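Local structure of muconate lactonizing enzyme (Corynebacterium glutamicum, 3I4K) at residues Glu64-Leu77 against Leu96-Val110. The protein belongs to the enolase superfamily, as a magnesium-containing member of the mandelate racemase / muconate lactonizing enzyme group. Numbering follows the deposited sequence.
Sequences ESVETMKALVDGYL and LERVVARARYAKAAV
The carboxylate of E64 lies across the first turn of helix 104-121 and takes two backbone N-H groups there. E64 OE1 accepts from Y105 N at 3.2 Å, and E64 OE2 from A106 N at 3.1 Å. Each oxygen is met on its syn side, 19° out of the carboxylate plane; both bonds are bent, and together they grip the group by its two oxygens. The amino end of the helix would be expected to favour its negative charge. OE1 also reaches the edge of the Y105 ring. Beside this polar grip, the methyl of A106 fits as a knob among M69, L72, V73 and L77. M69, a selenomethionine, lays CG against A106 CB and bends at chi3 (-91°), which brings SE to Y105 CB.

These contacts join two helices of the alpha+beta N-terminal (capping) domain of the enolase superfamily; the axes of segments 66-77 and 104-110 approach to 9.0 Å and cross at -57°. The reciprocal knob is L77, set among L96, A106, K107 and V110: L77 CD1 packs on V110 CG2 at 4.0 Å, whereas CD2 turns to V100 CG2. V100 CG2 also presses on Y76 CB (3.4 Å), and L72 CD1 meets A103 CB at 3.6 Å.

K107 fixes the loop carrying V100 and A103. The extended chain of K107 delivers its NZ to V100 O (2.6 Å) and R102 O, while E97, which also pairs with R104, supplies a salt bridge. Farther out, the Y105 ring stacks edge-to-face with W255, which E64 also touches, and the Y105 side chain lies about 8 Å from the magnesium ion bound by D200, E226 and D251.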
loop_
_atom_site.group_PDB
_atom_site.type_symbol
_atom_site.label_atom_id
_atom_site.label_comp_id
_atom_site.label_asym_id
_atom_site.label_seq_id
_atom_site.Cartn_x
_atom_site.Cartn_y
_atom_site.Cartn_z
ATOM N N GLU A 64 16.520 18.158 -6.780
ATOM C CA GLU A 64 16.833 17.196 -7.824
ATOM C C GLU A 64 16.541 17.823 -9.169
ATOM O O GLU A 64 15.622 18.632 -9.296
ATOM C CB GLU A 64 15.994 15.931 -7.675
ATOM C CG GLU A 64 16.565 14.945 -6.683
ATOM C CD GLU A 64 15.793 13.649 -6.681
ATOM O OE1 GLU A 64 14.884 13.486 -5.823
ATOM O OE2 GLU A 64 16.098 12.802 -7.555
ATOM N N SER A 65 17.328 17.455 -10.174
ATOM C CA SER A 65 17.111 17.977 -11.515
ATOM C C SER A 65 17.404 16.901 -12.546
ATOM O O SER A 65 18.038 15.877 -12.250
ATOM C CB SER A 65 18.009 19.187 -11.785
ATOM O OG SER A 65 19.361 18.785 -11.899
ATOM N N VAL A 66 16.941 17.140 -13.764
ATOM C CA VAL A 66 17.166 16.204 -14.845
ATOM C C VAL A 66 18.641 15.783 -14.873
ATOM O O VAL A 66 18.942 14.606 -15.059
ATOM C CB VAL A 66 16.731 16.829 -16.194
ATOM C CG1 VAL A 66 17.306 18.236 -16.340
ATOM C CG2 VAL A 66 17.188 15.956 -17.334
ATOM N N GLU A 67 19.558 16.732 -14.660
ATOM C CA GLU A 67 20.993 16.420 -14.652
ATOM C C GLU A 67 21.326 15.503 -13.476
ATOM O O GLU A 67 22.029 14.498 -13.621
ATOM C CB GLU A 67 21.844 17.694 -14.533
ATOM C CG GLU A 67 21.728 18.703 -15.674
ATOM C CD GLU A 67 20.522 19.597 -15.543
ATOM O OE1 GLU A 67 20.117 19.861 -14.391
ATOM O OE2 GLU A 67 19.985 20.051 -16.581
ATOM N N THR A 68 20.823 15.876 -12.305
ATOM C CA THR A 68 21.033 15.119 -11.079
ATOM C C THR A 68 20.470 13.716 -11.186
ATOM O O THR A 68 21.077 12.758 -10.717
ATOM C CB THR A 68 20.362 15.841 -9.884
ATOM O OG1 THR A 68 21.351 16.598 -9.181
ATOM C CG2 THR A 68 19.673 14.861 -8.959
HETATM N N MSE A 69 19.302 13.596 -11.798
HETATM C CA MSE A 69 18.667 12.292 -11.931
HETATM C C MSE A 69 19.369 11.370 -12.926
HETATM O O MSE A 69 19.425 10.151 -12.725
HETATM C CB MSE A 69 17.198 12.474 -12.305
HETATM C CG MSE A 69 16.379 13.111 -11.180
HETATM SE SE MSE A 69 14.515 13.399 -11.629
HETATM C CE MSE A 69 14.606 15.182 -12.348
ATOM N N LYS A 70 19.920 11.943 -13.988
ATOM C CA LYS A 70 20.608 11.126 -14.977
ATOM C C LYS A 70 21.896 10.580 -14.369
ATOM O O LYS A 70 22.246 9.423 -14.578
ATOM C CB LYS A 70 20.907 11.945 -16.239
ATOM C CG LYS A 70 21.526 11.127 -17.374
ATOM C CD LYS A 70 21.581 11.922 -18.675
ATOM C CE LYS A 70 22.378 11.188 -19.741
ATOM N NZ LYS A 70 21.839 9.819 -20.007
ATOM N N ALA A 71 22.598 11.402 -13.597
ATOM C CA ALA A 71 23.833 10.940 -12.980
ATOM C C ALA A 71 23.533 9.780 -12.030
ATOM O O ALA A 71 24.291 8.805 -11.957
ATOM C CB ALA A 71 24.506 12.084 -12.234
ATOM N N LEU A 72 22.418 9.870 -11.312
ATOM C CA LEU A 72 22.055 8.809 -10.380
ATOM C C LEU A 72 21.489 7.570 -11.085
ATOM O O LEU A 72 21.867 6.439 -10.762
ATOM C CB LEU A 72 21.071 9.344 -9.327
ATOM C CG LEU A 72 21.719 10.281 -8.294
ATOM C CD1 LEU A 72 20.653 10.896 -7.387
ATOM C CD2 LEU A 72 22.736 9.494 -7.472
ATOM N N VAL A 73 20.594 7.778 -12.046
ATOM C CA VAL A 73 20.016 6.659 -12.786
ATOM C C VAL A 73 21.125 5.920 -13.537
ATOM O O VAL A 73 21.291 4.709 -13.380
ATOM C CB VAL A 73 18.964 7.130 -13.816
ATOM C CG1 VAL A 73 18.532 5.954 -14.688
ATOM C CG2 VAL A 73 17.754 7.725 -13.097
ATOM N N ASP A 74 21.896 6.655 -14.334
ATOM C CA ASP A 74 22.976 6.048 -15.103
ATOM C C ASP A 74 24.067 5.401 -14.260
ATOM O O ASP A 74 24.355 4.216 -14.409
ATOM C CB ASP A 74 23.620 7.079 -16.040
ATOM C CG ASP A 74 22.706 7.480 -17.182
ATOM O OD1 ASP A 74 21.720 6.756 -17.439
ATOM O OD2 ASP A 74 22.979 8.510 -17.834
ATOM N N GLY A 75 24.659 6.174 -13.359
ATOM C CA GLY A 75 25.747 5.658 -12.550
ATOM C C GLY A 75 25.488 4.818 -11.314
ATOM O O GLY A 75 26.400 4.132 -10.856
ATOM N N TYR A 76 24.276 4.844 -10.764
ATOM C CA TYR A 76 24.021 4.069 -9.550
ATOM C C TYR A 76 22.785 3.177 -9.534
ATOM O O TYR A 76 22.860 2.031 -9.103
ATOM C CB TYR A 76 23.966 5.006 -8.338
ATOM C CG TYR A 76 25.183 5.880 -8.182
ATOM C CD1 TYR A 76 25.285 7.094 -8.858
ATOM C CD2 TYR A 76 26.248 5.484 -7.375
ATOM C CE1 TYR A 76 26.423 7.891 -8.733
ATOM C CE2 TYR A 76 27.384 6.271 -7.247
ATOM C CZ TYR A 76 27.462 7.473 -7.930
ATOM O OH TYR A 76 28.595 8.245 -7.812
ATOM N N LEU A 77 21.652 3.695 -9.990
ATOM C CA LEU A 77 20.411 2.927 -9.984
ATOM C C LEU A 77 20.312 1.853 -11.069
ATOM O O LEU A 77 20.107 0.674 -10.776
ATOM C CB LEU A 77 19.213 3.875 -10.108
ATOM C CG LEU A 77 19.129 5.026 -9.100
ATOM C CD1 LEU A 77 17.862 5.817 -9.355
ATOM C CD2 LEU A 77 19.143 4.484 -7.678
ATOM N N LEU A 96 17.559 -0.782 -4.449
ATOM C CA LEU A 96 18.049 0.529 -4.851
ATOM C C LEU A 96 18.495 1.320 -3.621
ATOM O O LEU A 96 19.481 2.054 -3.670
ATOM C CB LEU A 96 16.971 1.313 -5.602
ATOM C CG LEU A 96 16.434 0.707 -6.901
ATOM C CD1 LEU A 96 15.636 1.770 -7.654
ATOM C CD2 LEU A 96 17.599 0.198 -7.761
ATOM N N GLU A 97 17.760 1.160 -2.520
ATOM C CA GLU A 97 18.068 1.853 -1.272
ATOM C C GLU A 97 19.492 1.581 -0.797
ATOM O O GLU A 97 20.110 2.427 -0.147
ATOM C CB GLU A 97 17.088 1.432 -0.169
ATOM C CG GLU A 97 15.649 1.780 -0.460
ATOM C CD GLU A 97 15.480 3.246 -0.791
ATOM O OE1 GLU A 97 15.896 4.099 0.031
ATOM O OE2 GLU A 97 14.939 3.540 -1.878
ATOM N N ARG A 98 20.024 0.409 -1.124
ATOM C CA ARG A 98 21.373 0.071 -0.687
ATOM C C ARG A 98 22.462 0.868 -1.402
ATOM O O ARG A 98 23.571 1.011 -0.884
ATOM C CB ARG A 98 21.626 -1.433 -0.865
ATOM C CG ARG A 98 20.703 -2.325 -0.036
ATOM C CD ARG A 98 20.984 -3.805 -0.282
ATOM N NE ARG A 98 22.323 -4.206 0.156
ATOM C CZ ARG A 98 22.687 -4.370 1.427
ATOM N NH1 ARG A 98 21.814 -4.175 2.411
ATOM N NH2 ARG A 98 23.931 -4.722 1.716
ATOM N N VAL A 99 22.144 1.405 -2.577
ATOM C CA VAL A 99 23.125 2.165 -3.353
ATOM C C VAL A 99 22.894 3.674 -3.374
ATOM O O VAL A 99 23.842 4.451 -3.547
ATOM C CB VAL A 99 23.187 1.664 -4.816
ATOM C CG1 VAL A 99 23.404 0.164 -4.837
ATOM C CG2 VAL A 99 21.914 2.026 -5.555
ATOM N N VAL A 100 21.638 4.087 -3.209
ATOM C CA VAL A 100 21.298 5.505 -3.207
ATOM C C VAL A 100 20.164 5.812 -2.230
ATOM O O VAL A 100 19.046 5.328 -2.392
ATOM C CB VAL A 100 20.860 5.989 -4.612
ATOM C CG1 VAL A 100 20.528 7.471 -4.568
ATOM C CG2 VAL A 100 21.961 5.731 -5.629
ATOM N N ALA A 101 20.462 6.614 -1.212
ATOM C CA ALA A 101 19.452 6.998 -0.240
ATOM C C ALA A 101 18.702 8.187 -0.832
ATOM O O ALA A 101 19.255 8.917 -1.654
ATOM C CB ALA A 101 20.106 7.384 1.072
ATOM N N ARG A 102 17.445 8.360 -0.428
ATOM C CA ARG A 102 16.606 9.454 -0.909
ATOM C C ARG A 102 16.524 9.494 -2.434
ATOM O O ARG A 102 16.262 8.470 -3.067
ATOM C CB ARG A 102 17.125 10.788 -0.356
ATOM C CG ARG A 102 17.381 10.723 1.146
ATOM C CD ARG A 102 17.550 12.073 1.818
ATOM N NE ARG A 102 17.861 11.868 3.230
ATOM C CZ ARG A 102 17.686 12.772 4.189
ATOM N NH1 ARG A 102 17.195 13.971 3.902
ATOM N NH2 ARG A 102 17.999 12.470 5.442
ATOM N N ALA A 103 16.732 10.671 -3.021
ATOM C CA ALA A 103 16.668 10.817 -4.472
ATOM C C ALA A 103 15.434 10.106 -5.036
ATOM O O ALA A 103 15.526 9.365 -6.018
ATOM C CB ALA A 103 17.939 10.251 -5.113
ATOM N N ARG A 104 14.279 10.339 -4.416
ATOM C CA ARG A 104 13.038 9.705 -4.855
ATOM C C ARG A 104 12.658 10.009 -6.307
ATOM O O ARG A 104 12.219 9.120 -7.031
ATOM C CB ARG A 104 11.882 10.112 -3.935
ATOM C CG ARG A 104 12.048 9.674 -2.483
ATOM C CD ARG A 104 12.167 8.161 -2.338
ATOM N NE ARG A 104 11.862 7.731 -0.974
ATOM C CZ ARG A 104 11.867 6.467 -0.556
ATOM N NH1 ARG A 104 12.170 5.479 -1.391
ATOM N NH2 ARG A 104 11.536 6.190 0.699
ATOM N N TYR A 105 12.812 11.260 -6.731
ATOM C CA TYR A 105 12.457 11.613 -8.100
ATOM C C TYR A 105 13.196 10.745 -9.126
ATOM O O TYR A 105 12.597 10.276 -10.091
ATOM C CB TYR A 105 12.730 13.098 -8.354
ATOM C CG TYR A 105 11.658 14.020 -7.811
ATOM C CD1 TYR A 105 10.477 14.239 -8.518
ATOM C CD2 TYR A 105 11.825 14.677 -6.597
ATOM C CE1 TYR A 105 9.491 15.096 -8.031
ATOM C CE2 TYR A 105 10.835 15.537 -6.096
ATOM C CZ TYR A 105 9.678 15.742 -6.820
ATOM O OH TYR A 105 8.710 16.613 -6.344
ATOM N N ALA A 106 14.487 10.520 -8.906
ATOM C CA ALA A 106 15.276 9.703 -9.823
ATOM C C ALA A 106 14.749 8.264 -9.823
ATOM O O ALA A 106 14.586 7.646 -10.878
ATOM C CB ALA A 106 16.742 9.720 -9.410
ATOM N N LYS A 107 14.482 7.747 -8.626
ATOM C CA LYS A 107 13.983 6.391 -8.457
ATOM C C LYS A 107 12.613 6.175 -9.088
ATOM O O LYS A 107 12.339 5.106 -9.635
ATOM C CB LYS A 107 13.937 6.040 -6.965
ATOM C CG LYS A 107 15.313 5.991 -6.298
ATOM C CD LYS A 107 15.208 5.883 -4.777
ATOM C CE LYS A 107 16.573 5.685 -4.125
ATOM N NZ LYS A 107 16.521 5.813 -2.638
ATOM N N ALA A 108 11.750 7.182 -9.021
ATOM C CA ALA A 108 10.415 7.054 -9.588
ATOM C C ALA A 108 10.456 6.670 -11.071
ATOM O O ALA A 108 9.619 5.898 -11.549
ATOM C CB ALA A 108 9.647 8.347 -9.404
ATOM N N ALA A 109 11.428 7.205 -11.802
ATOM C CA ALA A 109 11.538 6.889 -13.221
ATOM C C ALA A 109 11.832 5.408 -13.399
ATOM O O ALA A 109 11.204 4.743 -14.219
ATOM C CB ALA A 109 12.633 7.725 -13.872
ATOM N N VAL A 110 12.778 4.890 -12.620
ATOM C CA VAL A 110 13.133 3.477 -12.710
ATOM C C VAL A 110 11.914 2.605 -12.389
ATOM O O VAL A 110 11.644 1.608 -13.066
ATOM C CB VAL A 110 14.280 3.119 -11.737
ATOM C CG1 VAL A 110 14.638 1.642 -11.875
ATOM C CG2 VAL A 110 15.495 3.986 -12.021
#